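Long-range contact in cytoplasmic export protein 1 (Saccharomyces cerevisiae, PDB 3VWA), which binds tRNA as a component of the nuclear tRNA export machinery and may hand aminoacylated tRNAs over to the translation machinery: residues 284-297 and 331-345. Sequence-based numbering, arbitrary orientation.
Sequences IENFIIPELCEIIK and LTSETNTFPVGFNDL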
# COMPACT_ATOMS: atom_id res chain seq x y z
N ILE A 284 -4.71 -5.55 -4.53
CA ILE A 284 -4.96 -4.73 -3.37
C ILE A 284 -4.70 -3.25 -3.67
O ILE A 284 -5.57 -2.39 -3.43
CB ILE A 284 -4.11 -5.16 -2.16
CG1 ILE A 284 -4.63 -6.53 -1.68
CG2 ILE A 284 -4.16 -4.06 -1.09
CD1 ILE A 284 -4.11 -6.98 -0.33
N GLU A 285 -3.50 -2.96 -4.17
CA GLU A 285 -3.03 -1.59 -4.42
C GLU A 285 -3.85 -0.85 -5.46
O GLU A 285 -4.18 0.31 -5.26
CB GLU A 285 -1.56 -1.59 -4.88
CG GLU A 285 -0.55 -2.21 -3.92
CD GLU A 285 -0.43 -3.73 -4.05
OE1 GLU A 285 -1.33 -4.38 -4.63
OE2 GLU A 285 0.58 -4.32 -3.58
N ASN A 286 -4.15 -1.50 -6.57
CA ASN A 286 -4.71 -0.79 -7.71
C ASN A 286 -6.12 -1.21 -8.08
O ASN A 286 -6.65 -0.71 -9.05
CB ASN A 286 -3.81 -0.94 -8.95
CG ASN A 286 -2.39 -0.43 -8.71
OD1 ASN A 286 -2.19 0.57 -8.02
ND2 ASN A 286 -1.41 -1.17 -9.18
N PHE A 287 -6.74 -2.11 -7.33
CA PHE A 287 -8.12 -2.47 -7.63
C PHE A 287 -8.90 -2.23 -6.36
O PHE A 287 -9.76 -1.32 -6.31
CB PHE A 287 -8.22 -3.95 -8.08
CG PHE A 287 -9.44 -4.26 -8.89
CD1 PHE A 287 -10.50 -3.36 -8.97
CD2 PHE A 287 -9.55 -5.49 -9.56
CE1 PHE A 287 -11.64 -3.67 -9.69
CE2 PHE A 287 -10.69 -5.79 -10.31
CZ PHE A 287 -11.73 -4.89 -10.37
N ILE A 288 -8.60 -3.02 -5.32
CA ILE A 288 -9.39 -2.91 -4.09
C ILE A 288 -9.36 -1.51 -3.43
O ILE A 288 -10.42 -0.91 -3.18
CB ILE A 288 -9.05 -4.05 -3.08
CG1 ILE A 288 -9.34 -5.42 -3.69
CG2 ILE A 288 -9.84 -3.87 -1.81
CD1 ILE A 288 -8.86 -6.61 -2.87
N ILE A 289 -8.17 -1.00 -3.14
CA ILE A 289 -8.03 0.27 -2.42
C ILE A 289 -8.70 1.48 -3.11
O ILE A 289 -9.37 2.26 -2.46
CB ILE A 289 -6.55 0.61 -2.07
CG1 ILE A 289 -5.98 -0.31 -0.94
CG2 ILE A 289 -6.47 2.00 -1.55
CD1 ILE A 289 -4.48 -0.14 -0.75
N PRO A 290 -8.42 1.71 -4.41
CA PRO A 290 -9.03 2.82 -5.07
C PRO A 290 -10.54 2.69 -5.16
O PRO A 290 -11.21 3.71 -5.02
CB PRO A 290 -8.38 2.85 -6.49
CG PRO A 290 -7.44 1.72 -6.56
CD PRO A 290 -7.47 0.95 -5.27
N GLU A 291 -11.09 1.49 -5.36
CA GLU A 291 -12.56 1.34 -5.31
C GLU A 291 -13.17 1.63 -3.93
O GLU A 291 -14.19 2.35 -3.84
CB GLU A 291 -13.02 -0.06 -5.79
CG GLU A 291 -12.63 -0.41 -7.23
CD GLU A 291 -13.35 0.42 -8.31
OE1 GLU A 291 -14.01 1.46 -8.01
OE2 GLU A 291 -13.26 0.02 -9.49
N LEU A 292 -12.55 1.12 -2.86
CA LEU A 292 -13.00 1.50 -1.51
C LEU A 292 -12.94 2.99 -1.31
O LEU A 292 -13.86 3.60 -0.80
CB LEU A 292 -12.07 0.96 -0.42
CG LEU A 292 -12.70 0.10 0.66
CD1 LEU A 292 -11.77 -0.31 1.81
CD2 LEU A 292 -14.09 0.58 1.12
N CYS A 293 -11.80 3.56 -1.65
CA CYS A 293 -11.64 5.00 -1.50
C CYS A 293 -12.78 5.74 -2.19
O CYS A 293 -13.41 6.60 -1.58
CB CYS A 293 -10.29 5.46 -2.04
SG CYS A 293 -8.88 4.96 -0.99
N GLU A 294 -13.12 5.36 -3.41
CA GLU A 294 -14.27 5.96 -4.10
C GLU A 294 -15.56 5.82 -3.30
O GLU A 294 -16.37 6.76 -3.21
CB GLU A 294 -14.45 5.34 -5.50
CG GLU A 294 -13.59 5.99 -6.57
CD GLU A 294 -13.80 7.49 -6.57
OE1 GLU A 294 -14.99 7.93 -6.64
OE2 GLU A 294 -12.78 8.21 -6.46
N ILE A 295 -15.78 4.62 -2.73
CA ILE A 295 -17.03 4.41 -1.97
C ILE A 295 -17.03 5.20 -0.70
O ILE A 295 -18.06 5.74 -0.32
CB ILE A 295 -17.34 2.93 -1.75
CG1 ILE A 295 -17.84 2.36 -3.07
CG2 ILE A 295 -18.45 2.77 -0.66
CD1 ILE A 295 -17.24 1.01 -3.42
N ILE A 296 -15.85 5.35 -0.08
CA ILE A 296 -15.70 6.17 1.11
C ILE A 296 -16.02 7.66 0.89
O ILE A 296 -16.71 8.30 1.72
CB ILE A 296 -14.28 6.07 1.76
CG1 ILE A 296 -14.09 4.70 2.45
CG2 ILE A 296 -14.13 7.16 2.81
CD1 ILE A 296 -12.65 4.35 2.78
N LYS A 297 -15.52 8.22 -0.21
CA LYS A 297 -15.82 9.64 -0.54
C LYS A 297 -17.32 9.83 -0.68
O LYS A 297 -17.87 10.79 -0.13
CB LYS A 297 -15.11 10.07 -1.83
CG LYS A 297 -13.59 10.09 -1.71
CD LYS A 297 -12.92 10.21 -3.08
CE LYS A 297 -11.40 10.15 -2.93
NZ LYS A 297 -10.74 9.46 -4.09
N LEU A 331 -4.30 -1.00 4.66
CA LEU A 331 -3.72 -1.64 3.47
C LEU A 331 -2.79 -0.72 2.69
O LEU A 331 -1.86 -1.22 2.05
CB LEU A 331 -4.80 -2.20 2.57
CG LEU A 331 -5.59 -3.38 3.14
CD1 LEU A 331 -6.63 -3.76 2.11
CD2 LEU A 331 -4.68 -4.57 3.48
N THR A 332 -3.08 0.58 2.69
CA THR A 332 -2.25 1.58 1.97
C THR A 332 -0.90 1.60 2.67
O THR A 332 0.13 1.52 2.01
CB THR A 332 -2.81 3.03 1.96
OG1 THR A 332 -3.30 3.40 3.25
CG2 THR A 332 -3.97 3.21 0.94
N SER A 333 -0.92 1.66 3.99
CA SER A 333 0.32 1.65 4.76
C SER A 333 1.09 0.35 4.52
O SER A 333 2.27 0.40 4.21
CB SER A 333 0.05 1.83 6.25
OG SER A 333 1.22 1.49 7.00
N GLU A 334 0.41 -0.79 4.64
CA GLU A 334 1.08 -2.06 4.51
C GLU A 334 1.78 -2.16 3.15
O GLU A 334 2.90 -2.68 3.07
CB GLU A 334 0.13 -3.24 4.70
CG GLU A 334 0.89 -4.56 4.55
CD GLU A 334 -0.01 -5.76 4.29
OE1 GLU A 334 -0.86 -6.08 5.14
OE2 GLU A 334 0.13 -6.41 3.24
N THR A 335 1.13 -1.68 2.09
CA THR A 335 1.65 -1.82 0.74
C THR A 335 2.46 -0.59 0.34
O THR A 335 2.96 -0.49 -0.77
CB THR A 335 0.53 -1.98 -0.31
OG1 THR A 335 -0.41 -0.89 -0.22
CG2 THR A 335 -0.21 -3.32 -0.14
N ASN A 336 2.55 0.38 1.24
CA ASN A 336 3.18 1.63 0.86
C ASN A 336 2.75 2.16 -0.53
O ASN A 336 3.59 2.61 -1.30
CB ASN A 336 4.71 1.51 0.95
CG ASN A 336 5.39 2.87 0.96
OD1 ASN A 336 4.85 3.82 1.52
ND2 ASN A 336 6.56 2.97 0.33
N THR A 337 1.44 2.09 -0.84
CA THR A 337 0.85 2.66 -2.05
C THR A 337 -0.37 3.50 -1.65
O THR A 337 -1.05 3.17 -0.69
CB THR A 337 0.30 1.56 -3.00
OG1 THR A 337 -0.57 0.69 -2.25
CG2 THR A 337 1.45 0.73 -3.67
N PHE A 338 -0.69 4.51 -2.43
CA PHE A 338 -1.62 5.54 -2.05
C PHE A 338 -2.24 6.05 -3.32
O PHE A 338 -1.51 6.47 -4.20
CB PHE A 338 -0.83 6.68 -1.37
CG PHE A 338 -0.21 6.27 -0.09
CD1 PHE A 338 1.11 5.83 -0.04
CD2 PHE A 338 -0.94 6.27 1.07
CE1 PHE A 338 1.68 5.38 1.13
CE2 PHE A 338 -0.38 5.85 2.27
CZ PHE A 338 0.94 5.40 2.29
N PRO A 339 -3.57 6.01 -3.44
CA PRO A 339 -4.16 6.37 -4.74
C PRO A 339 -4.22 7.88 -4.95
O PRO A 339 -4.18 8.64 -3.99
CB PRO A 339 -5.59 5.82 -4.64
CG PRO A 339 -5.85 5.78 -3.17
CD PRO A 339 -4.56 5.42 -2.52
N VAL A 340 -4.32 8.29 -6.21
CA VAL A 340 -4.50 9.70 -6.54
C VAL A 340 -5.66 10.24 -5.73
O VAL A 340 -6.74 9.68 -5.73
CB VAL A 340 -4.64 9.91 -8.09
CG1 VAL A 340 -5.25 11.26 -8.44
CG2 VAL A 340 -3.27 9.83 -8.73
N GLY A 341 -5.41 11.31 -4.99
CA GLY A 341 -6.46 11.94 -4.20
C GLY A 341 -6.60 11.41 -2.79
O GLY A 341 -7.45 11.89 -2.04
N PHE A 342 -5.78 10.42 -2.42
CA PHE A 342 -5.70 9.97 -1.06
C PHE A 342 -5.57 11.21 -0.15
O PHE A 342 -6.32 11.40 0.83
CB PHE A 342 -4.45 9.10 -0.95
CG PHE A 342 -4.24 8.51 0.41
CD1 PHE A 342 -5.16 7.61 0.94
CD2 PHE A 342 -3.14 8.86 1.16
CE1 PHE A 342 -4.99 7.09 2.20
CE2 PHE A 342 -2.94 8.32 2.43
CZ PHE A 342 -3.87 7.43 2.94
N ASN A 343 -4.66 12.09 -0.52
CA ASN A 343 -4.52 13.34 0.19
C ASN A 343 -5.88 14.03 0.42
O ASN A 343 -6.17 14.42 1.55
CB ASN A 343 -3.48 14.25 -0.50
CG ASN A 343 -3.98 14.86 -1.84
OD1 ASN A 343 -4.98 14.42 -2.45
ND2 ASN A 343 -3.27 15.91 -2.30
N ASP A 344 -6.73 14.12 -0.63
CA ASP A 344 -8.06 14.75 -0.48
C ASP A 344 -8.99 13.95 0.38
O ASP A 344 -9.80 14.52 1.12
CB ASP A 344 -8.71 15.04 -1.85
CG ASP A 344 -7.91 16.03 -2.68
OD1 ASP A 344 -7.10 16.79 -2.11
OD2 ASP A 344 -8.09 16.06 -3.91
N LEU A 345 -8.84 12.62 0.35
CA LEU A 345 -9.65 11.71 1.15
C LEU A 345 -9.40 11.96 2.63
O LEU A 345 -10.33 12.07 3.41
CB LEU A 345 -9.30 10.26 0.79
CG LEU A 345 -10.32 9.19 1.27
CD1 LEU A 345 -10.38 8.05 0.27
CD2 LEU A 345 -9.98 8.62 2.64
O HOH W 1 -3.14 2.26 -3.53
O HOH W 2 -8.55 8.03 -3.29
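Ile289 fills the tight apolar middle of this contact, its branched side chain meeting several partners at once. With CG1 beside its own backbone N (chi1 -72°), CD1 lies 3.9 Å from CB of Leu331, while CG2 touches CG2 of Thr332 and CD of Pro339, whose ring crosses at about a right angle. One turn on, Cys293 is small enough to let Leu345 in close: CD1 of Leu345 sits 3.5 Å from Cys293 CB, and the sulfur faces CG of Pro339. Thr335 OG1 donates a hydrogen bond to Leu331 O (2.7 Å), a carbonyl that also accepts one from Thr335 N; the methyl is left to touch Ile284 CG2 and the Glu285 carboxylate.

The ends are polar and water-bridged. Glu285 lays its aliphatic CG against Thr337 while OE1 turns back to Gly282 N, and a water donates to Glu285 O and bonds weakly to Thr337 OG1. Packing is looser where Lys297 passes CE across Leu345, 4.0 Å from its CD1; NZ binds a second water, weakly linked to Val340 O, and forms a long salt bridge with Glu294.

Helix 321-335 ends in a Schellman motif at Asn336, and a type II turn, Pro339 to Phe342, puts Gly341 at the N-cap, its positive phi (91°) suiting glycine. Segments 284-297 and 331-335 run nearly antiparallel (162°) in a helical region preceding the HEAT repeats; helix 283-303 also packs on helices 239-248 and 255-271.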